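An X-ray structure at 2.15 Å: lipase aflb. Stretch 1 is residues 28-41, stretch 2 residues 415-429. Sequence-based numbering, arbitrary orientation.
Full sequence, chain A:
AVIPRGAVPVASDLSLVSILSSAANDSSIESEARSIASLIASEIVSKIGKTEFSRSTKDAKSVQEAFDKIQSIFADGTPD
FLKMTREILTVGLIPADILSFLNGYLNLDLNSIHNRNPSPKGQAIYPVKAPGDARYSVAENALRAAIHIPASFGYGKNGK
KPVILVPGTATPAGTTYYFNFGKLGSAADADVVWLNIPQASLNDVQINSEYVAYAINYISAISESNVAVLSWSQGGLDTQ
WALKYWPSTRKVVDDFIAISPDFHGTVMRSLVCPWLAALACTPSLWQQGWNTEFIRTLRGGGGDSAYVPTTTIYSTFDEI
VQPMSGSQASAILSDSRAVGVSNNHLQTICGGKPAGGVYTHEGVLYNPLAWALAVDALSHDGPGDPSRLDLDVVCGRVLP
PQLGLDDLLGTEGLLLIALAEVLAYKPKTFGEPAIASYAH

Stretch 1 (28-41) SIESEARSIASLIA
Stretch 2, residues 415-429: LLIALAEVLAYKPKT

The contact joins two segments of one chain, 376 or more residues apart at every touching pair. Stretch 1 begins at Ser28 (phi/psi -72/-26), and the extended residues Ile29 (-80/144) and Glu30 (-66/147) then precede a helix over 31-41, with Glu30 at the N-cap position and its O accepting from Arg34 N at 3.1 Å. Stretch 2 is helical over 415-424; Tyr425 (-63/123) is the first residue to leave helical phi/psi, and an extended tail follows, with a cis peptide bond before Pro427.

The helix axes approach to 11.2 Å, and their N-to-C directions diverge by 132°, so the helices run obliquely opposed. The register follows: CA-CA distances are 7.3 Å for Ile29-Leu423, 7.7 Å for Ala37-Ala420 and 7.9 Å for Ile40-Leu416. As stretch 1 advances, its partners step back along stretch 2. No direct hydrogen bond crosses between the stretches, and the 396 Å² buried is mostly aliphatic.

Leu423 (chi1 -59°, m; chi2 -173°, t) has the most surface covered by the other stretch, 73 Å². Its CD1 lies 3.8 Å from Ala37 CB, while its CD2 lies 4.1 Å from both Ala33 CB and Ile29 CG2. The two methyls thus spread over short alanine side chains one helical turn apart, with CD2 also reaching the isoleucine ahead of the helix.

Leu419 differs in rotamer (chi1 -176°, t; chi2 64°, p). This places CD2 3.7 Å from Ile36 CG2 and 3.8 Å from Ile40 CD1, so one methyl serves two isoleucines a turn apart. Both isoleucines are m,t (Ile36 -64°/163°; Ile40 -69°/171°). Ile40 also sets CG2 3.8 Å from CD2 of Leu416. The CA-to-CB bond of Leu416 points sideways, but its m,t conformation (-54°/169°) brings the end of the side chain nearer.

Ile29 is instead m,m (-54°/-65°), a fold that carries CD1 to 3.6 Å from Leu423 O and 3.5 Å from Lys428 NZ. These are van der Waals contacts, since a methyl carbon offers no polar partner. The ammonium's hydrogen bonds are made to other atoms: Lys428 extends through m,t,t (-82°, -175°, -178°) and then bends at chi4 (70°, p), letting NZ donate to Leu423 O and Tyr425 O, each at 2.8 Å. NZ thus ties together the O of Leu423, in the last turn of the helix, and the O of Tyr425, just beyond it, where main-chain acceptors commonly lack amide partners.

A water bridges the stretches, accepting from Lys428 NZ at 2.8 Å and donating to Ser28 OG at 2.7 Å, with Ser28 at chi1 64° (p).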

# COMPACT_ATOMS: atom_id res chain seq x y z
N SER A 28 2.01 24.96 12.81
CA SER A 28 1.21 24.78 11.59
C SER A 28 0.23 23.61 11.71
O SER A 28 -0.80 23.60 11.04
CB SER A 28 2.11 24.60 10.38
OG SER A 28 2.90 23.42 10.44
N ILE A 29 0.57 22.62 12.56
CA ILE A 29 -0.20 21.40 12.80
C ILE A 29 -1.37 21.67 13.78
O ILE A 29 -1.23 22.47 14.71
CB ILE A 29 0.76 20.28 13.31
CG1 ILE A 29 1.97 20.05 12.34
CG2 ILE A 29 0.04 18.96 13.62
CD1 ILE A 29 1.66 19.50 10.90
N GLU A 30 -2.52 21.00 13.54
CA GLU A 30 -3.72 21.09 14.38
C GLU A 30 -3.45 20.51 15.77
O GLU A 30 -2.64 19.58 15.91
CB GLU A 30 -4.92 20.37 13.72
CG GLU A 30 -5.59 21.18 12.62
CD GLU A 30 -6.76 20.55 11.89
OE1 GLU A 30 -7.18 19.43 12.27
OE2 GLU A 30 -7.25 21.17 10.92
N SER A 31 -4.11 21.08 16.80
CA SER A 31 -3.98 20.73 18.22
C SER A 31 -3.99 19.22 18.50
O SER A 31 -3.08 18.72 19.17
CB SER A 31 -5.05 21.43 19.05
OG SER A 31 -4.72 22.80 19.26
N GLU A 32 -4.99 18.51 17.96
CA GLU A 32 -5.17 17.07 18.15
C GLU A 32 -4.01 16.24 17.59
O GLU A 32 -3.58 15.29 18.24
CB GLU A 32 -6.52 16.59 17.59
CG GLU A 32 -7.71 17.00 18.45
CD GLU A 32 -9.09 16.58 17.96
OE1 GLU A 32 -9.21 16.03 16.84
OE2 GLU A 32 -10.07 16.82 18.71
N ALA A 33 -3.51 16.60 16.39
CA ALA A 33 -2.40 15.89 15.75
C ALA A 33 -1.07 16.14 16.48
O ALA A 33 -0.27 15.21 16.58
CB ALA A 33 -2.30 16.27 14.28
N ARG A 34 -0.86 17.36 17.02
CA ARG A 34 0.33 17.73 17.81
C ARG A 34 0.39 16.85 19.07
O ARG A 34 1.46 16.33 19.39
CB ARG A 34 0.28 19.21 18.23
CG ARG A 34 0.62 20.19 17.12
CD ARG A 34 0.48 21.63 17.58
NE ARG A 34 1.66 22.09 18.31
CZ ARG A 34 1.84 23.34 18.72
NH1 ARG A 34 2.95 23.68 19.37
NH2 ARG A 34 0.92 24.27 18.49
N SER A 35 -0.76 16.68 19.76
CA SER A 35 -0.91 15.87 20.98
C SER A 35 -0.59 14.41 20.70
O SER A 35 0.15 13.79 21.48
CB SER A 35 -2.31 16.00 21.56
OG SER A 35 -2.60 17.34 21.90
N ILE A 36 -1.11 13.87 19.57
CA ILE A 36 -0.87 12.48 19.14
C ILE A 36 0.61 12.28 18.84
O ILE A 36 1.18 11.28 19.28
CB ILE A 36 -1.83 12.06 17.99
CG1 ILE A 36 -3.30 12.06 18.47
CG2 ILE A 36 -1.46 10.68 17.42
CD1 ILE A 36 -4.37 12.05 17.35
N ALA A 37 1.24 13.24 18.13
CA ALA A 37 2.67 13.20 17.79
C ALA A 37 3.52 13.21 19.07
O ALA A 37 4.45 12.41 19.18
CB ALA A 37 3.04 14.38 16.90
N SER A 38 3.18 14.10 20.04
CA SER A 38 3.87 14.21 21.33
C SER A 38 3.76 12.90 22.11
O SER A 38 4.78 12.36 22.54
CB SER A 38 3.31 15.37 22.15
OG SER A 38 4.04 15.55 23.35
N LEU A 39 2.51 12.36 22.24
CA LEU A 39 2.20 11.11 22.94
C LEU A 39 3.00 9.94 22.35
O LEU A 39 3.57 9.16 23.10
CB LEU A 39 0.69 10.81 22.89
CG LEU A 39 0.21 9.60 23.69
CD1 LEU A 39 -0.91 10.00 24.64
CD2 LEU A 39 -0.25 8.47 22.77
N ILE A 40 3.05 9.85 21.01
CA ILE A 40 3.77 8.79 20.29
C ILE A 40 5.28 8.93 20.49
O ILE A 40 5.92 7.93 20.83
CB ILE A 40 3.33 8.69 18.80
CG1 ILE A 40 1.88 8.16 18.71
CG2 ILE A 40 4.27 7.81 17.98
CD1 ILE A 40 1.26 8.22 17.35
N ALA A 41 5.84 10.15 20.31
CA ALA A 41 7.28 10.41 20.49
C ALA A 41 7.73 10.06 21.92
O ALA A 41 8.79 9.44 22.08
CB ALA A 41 7.61 11.86 20.17
N LEU A 415 1.69 2.61 10.74
CA LEU A 415 0.84 3.77 10.97
C LEU A 415 1.62 4.89 11.64
O LEU A 415 1.32 6.06 11.41
CB LEU A 415 -0.38 3.40 11.82
CG LEU A 415 -1.41 2.48 11.16
CD1 LEU A 415 -2.43 2.04 12.16
CD2 LEU A 415 -2.08 3.14 9.97
N LEU A 416 2.63 4.53 12.45
CA LEU A 416 3.50 5.48 13.15
C LEU A 416 4.39 6.21 12.15
O LEU A 416 4.60 7.42 12.28
CB LEU A 416 4.33 4.77 14.22
CG LEU A 416 3.55 3.94 15.26
CD1 LEU A 416 4.50 3.10 16.09
CD2 LEU A 416 2.69 4.82 16.17
N ILE A 417 4.87 5.50 11.12
CA ILE A 417 5.68 6.10 10.05
C ILE A 417 4.76 6.98 9.19
O ILE A 417 5.12 8.13 8.89
CB ILE A 417 6.41 5.01 9.22
CG1 ILE A 417 7.50 4.33 10.07
CG2 ILE A 417 7.00 5.61 7.94
CD1 ILE A 417 8.06 3.05 9.46
N ALA A 418 3.57 6.45 8.83
CA ALA A 418 2.59 7.18 8.03
C ALA A 418 2.24 8.54 8.67
O ALA A 418 2.23 9.54 7.96
CB ALA A 418 1.34 6.34 7.80
N LEU A 419 2.08 8.57 10.01
CA LEU A 419 1.78 9.81 10.73
C LEU A 419 2.95 10.79 10.66
O LEU A 419 2.74 11.96 10.34
CB LEU A 419 1.38 9.57 12.20
CG LEU A 419 0.96 10.84 12.97
CD1 LEU A 419 -0.30 11.47 12.37
CD2 LEU A 419 0.79 10.56 14.43
N ALA A 420 4.18 10.30 10.93
CA ALA A 420 5.40 11.10 10.86
C ALA A 420 5.58 11.72 9.47
O ALA A 420 5.81 12.92 9.38
CB ALA A 420 6.61 10.24 11.21
N GLU A 421 5.41 10.92 8.39
CA GLU A 421 5.52 11.41 7.01
C GLU A 421 4.46 12.48 6.68
O GLU A 421 4.80 13.50 6.08
CB GLU A 421 5.45 10.24 6.01
CG GLU A 421 6.73 9.41 5.92
CD GLU A 421 7.94 10.09 5.33
OE1 GLU A 421 7.77 10.93 4.41
OE2 GLU A 421 9.07 9.80 5.78
N VAL A 422 3.20 12.25 7.09
CA VAL A 422 2.10 13.21 6.84
C VAL A 422 2.39 14.55 7.54
O VAL A 422 2.33 15.60 6.91
CB VAL A 422 0.70 12.63 7.22
CG1 VAL A 422 -0.37 13.72 7.24
CG2 VAL A 422 0.28 11.53 6.26
N LEU A 423 2.77 14.48 8.83
CA LEU A 423 3.05 15.67 9.63
C LEU A 423 4.27 16.45 9.16
O LEU A 423 4.23 17.68 9.15
CB LEU A 423 3.13 15.33 11.13
CG LEU A 423 1.87 14.70 11.77
CD1 LEU A 423 2.01 14.58 13.28
CD2 LEU A 423 0.60 15.48 11.44
N ALA A 424 5.33 15.75 8.70
CA ALA A 424 6.55 16.41 8.20
C ALA A 424 6.41 16.94 6.77
O ALA A 424 7.25 17.73 6.34
CB ALA A 424 7.73 15.45 8.28
N TYR A 425 5.37 16.51 6.02
CA TYR A 425 5.18 16.95 4.64
C TYR A 425 4.94 18.45 4.56
O TYR A 425 4.02 18.96 5.19
CB TYR A 425 4.05 16.18 3.94
CG TYR A 425 3.97 16.46 2.45
CD1 TYR A 425 3.27 17.56 1.97
CD2 TYR A 425 4.60 15.63 1.53
CE1 TYR A 425 3.19 17.83 0.60
CE2 TYR A 425 4.51 15.88 0.16
CZ TYR A 425 3.81 16.98 -0.30
OH TYR A 425 3.73 17.24 -1.65
N LYS A 426 5.79 19.13 3.79
CA LYS A 426 5.74 20.58 3.59
C LYS A 426 6.12 20.90 2.13
O LYS A 426 7.03 20.26 1.61
CB LYS A 426 6.68 21.31 4.57
CG LYS A 426 6.22 21.24 6.02
CD LYS A 426 7.25 21.78 7.01
CE LYS A 426 6.81 21.47 8.43
NZ LYS A 426 7.49 22.34 9.43
N PRO A 427 5.46 21.86 1.46
CA PRO A 427 4.34 22.68 1.95
C PRO A 427 3.01 21.93 1.91
O PRO A 427 2.79 21.12 1.02
CB PRO A 427 4.38 23.91 1.04
CG PRO A 427 4.94 23.40 -0.27
CD PRO A 427 5.81 22.20 0.06
N LYS A 428 2.15 22.17 2.92
CA LYS A 428 0.84 21.52 2.96
C LYS A 428 -0.12 22.23 2.01
O LYS A 428 0.13 23.37 1.62
CB LYS A 428 0.30 21.39 4.40
CG LYS A 428 0.91 20.18 5.09
CD LYS A 428 0.33 19.91 6.46
CE LYS A 428 1.03 18.73 7.11
NZ LYS A 428 2.43 19.04 7.50
N THR A 429 -1.16 21.51 1.55
CA THR A 429 -2.11 22.04 0.56
C THR A 429 -3.54 21.94 1.05
O THR A 429 -3.88 21.00 1.77
CB THR A 429 -1.95 21.29 -0.78
OG1 THR A 429 -2.33 19.93 -0.60
CG2 THR A 429 -0.53 21.34 -1.35
O HOH W 1 2.33 21.69 8.44